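Local coordinates for protein iron Super-Oxide Dismutase (Plasmodium knowlesi, PDB 2AWP) that probably destroys toxic superoxide radicals with an iron cofactor, converting superoxide and protons into hydrogen peroxide and oxygen, at residues A[95-98]-A[99-103]. Residues are numbered along the deposited sequence; the frame is centred on the assembly and turned at random.
Sequences EKIQ and EDFGS
Glu-99 lies one turn on from Glu-95 in helix 92-101, its N donating to Glu-95 O at 3.0 Å (N-H...O angle 151°) while its own CG lies 3.3 Å from Glu-95 O. The chain runs on extended beyond CG to a carboxylate whose OE1 accepts a hydrogen bond from a water, and this water joins three side chains: it donates also to Asp-100 OD1 and accepts from Lys-96 NZ. Lys-96 NZ forms a long salt bridge of 3.6 Å with Asp-100 OD2 and stays 4.3 Å from Glu-99 OE1. With CG swung away from its own nitrogen (chi1 -168°) and the chain bent at chi2, Lys-96 crosses the Asp-100 side chain at a slant and comes in beside OD2, not far from the carboxylate plane, CE lying 3.1 Å from OD2. Both charged ends are also held by backbone, NZ by Asn-132 O and OD2 by Leu-134 N, which links the helix to the hairpin leading into strand 134-140.

The carbonyls of Ile-97 and Gln-98 carry the next bonds. Ile-97 O receives Phe-101 N at 2.8 Å, with weaker approaches from Asp-100 N and Gly-102 N, and also lies at the edge of the Phe-101 ring, near its plane. Gln-98 O accepts a weak bond from Gly-102 N at 2.9 Å. On the inward side, Ile-97 CG2 and Phe-101 CD2 are 4.2 Å apart, and both side chains pack on Leu-134. Gly-102 then breaks the helix with a positive phi of 93°, a conformation in which a side chain would jam against the preceding carbonyl. Ser-103 follows directly, its OG capping Asn-106 N. The whole exemplifies an amphipathic helix ended by glycine and joined through a serine N-cap to helix 104-117 in the C-terminal domain of iron/manganese superoxide dismutases.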
loop_
_atom_site.group_PDB
_atom_site.type_symbol
_atom_site.label_atom_id
_atom_site.label_comp_id
_atom_site.label_asym_id
_atom_site.label_seq_id
_atom_site.Cartn_x
_atom_site.Cartn_y
_atom_site.Cartn_z
ATOM N N GLU A 95 27.687 2.004 19.115
ATOM C CA GLU A 95 27.677 2.391 20.523
ATOM C C GLU A 95 26.348 3.049 20.902
ATOM O O GLU A 95 25.808 2.776 21.955
ATOM C CB GLU A 95 28.883 3.272 20.852
ATOM C CG GLU A 95 30.246 2.588 20.614
ATOM C CD GLU A 95 31.358 3.587 20.239
ATOM O OE1 GLU A 95 31.600 4.540 21.026
ATOM O OE2 GLU A 95 31.978 3.434 19.152
ATOM N N LYS A 96 25.799 3.873 20.012
ATOM C CA LYS A 96 24.501 4.529 20.208
ATOM C C LYS A 96 23.356 3.513 20.305
ATOM O O LYS A 96 22.438 3.665 21.140
ATOM C CB LYS A 96 24.214 5.535 19.068
ATOM C CG LYS A 96 23.019 6.469 19.331
ATOM C CD LYS A 96 23.335 7.562 20.319
ATOM C CE LYS A 96 22.091 8.392 20.606
ATOM N NZ LYS A 96 22.243 9.217 21.816
ATOM N N ILE A 97 23.395 2.491 19.450
ATOM C CA ILE A 97 22.422 1.407 19.536
ATOM C C ILE A 97 22.538 0.627 20.863
ATOM O O ILE A 97 21.527 0.282 21.516
ATOM C CB ILE A 97 22.532 0.429 18.287
ATOM C CG1 ILE A 97 21.892 1.106 17.055
ATOM C CG2 ILE A 97 21.861 -0.902 18.610
ATOM C CD1 ILE A 97 22.169 0.452 15.678
ATOM N N GLN A 98 23.772 0.328 21.259
ATOM C CA GLN A 98 23.996 -0.282 22.588
ATOM C C GLN A 98 23.317 0.557 23.681
ATOM O O GLN A 98 22.628 0.020 24.540
ATOM C CB GLN A 98 25.502 -0.447 22.892
ATOM C CG GLN A 98 26.204 -1.485 22.022
ATOM C CD GLN A 98 27.711 -1.310 21.972
ATOM O OE1 GLN A 98 28.262 -0.345 22.530
ATOM N NE2 GLN A 98 28.396 -2.247 21.296
ATOM N N GLU A 99 23.514 1.874 23.651
ATOM C CA GLU A 99 23.006 2.743 24.700
ATOM C C GLU A 99 21.493 2.769 24.742
ATOM O O GLU A 99 20.876 2.723 25.821
ATOM C CB GLU A 99 23.530 4.169 24.500
ATOM C CG GLU A 99 24.995 4.314 24.781
ATOM C CD GLU A 99 25.524 5.690 24.402
ATOM O OE1 GLU A 99 24.693 6.611 24.217
ATOM O OE2 GLU A 99 26.760 5.848 24.281
ATOM N N ASP A 100 20.882 2.840 23.554
ATOM C CA ASP A 100 19.466 3.134 23.463
ATOM C C ASP A 100 18.597 1.878 23.320
ATOM O O ASP A 100 17.408 1.923 23.615
ATOM C CB ASP A 100 19.219 4.177 22.336
ATOM C CG ASP A 100 19.893 5.520 22.629
ATOM O OD1 ASP A 100 20.342 5.745 23.786
ATOM O OD2 ASP A 100 20.011 6.346 21.706
ATOM N N PHE A 101 19.184 0.759 22.894
ATOM C CA PHE A 101 18.419 -0.500 22.775
ATOM C C PHE A 101 18.986 -1.634 23.610
ATOM O O PHE A 101 18.342 -2.674 23.745
ATOM C CB PHE A 101 18.268 -0.948 21.286
ATOM C CG PHE A 101 17.551 0.065 20.422
ATOM C CD1 PHE A 101 16.168 0.075 20.346
ATOM C CD2 PHE A 101 18.258 1.020 19.720
ATOM C CE1 PHE A 101 15.485 1.009 19.555
ATOM C CE2 PHE A 101 17.584 1.990 18.913
ATOM C CZ PHE A 101 16.203 1.987 18.847
ATOM N N GLY A 102 20.172 -1.432 24.182
ATOM C CA GLY A 102 20.823 -2.476 25.001
ATOM C C GLY A 102 21.762 -3.347 24.196
ATOM O O GLY A 102 22.831 -3.752 24.682
ATOM N N SER A 103 21.371 -3.644 22.946
ATOM C CA SER A 103 22.158 -4.490 22.047
ATOM C C SER A 103 21.675 -4.312 20.618
ATOM O O SER A 103 20.526 -3.925 20.401
ATOM C CB SER A 103 22.037 -5.968 22.445
ATOM O OG SER A 103 20.772 -6.518 22.165
HETATM O O HOH W 1 22.398 7.553 24.129
#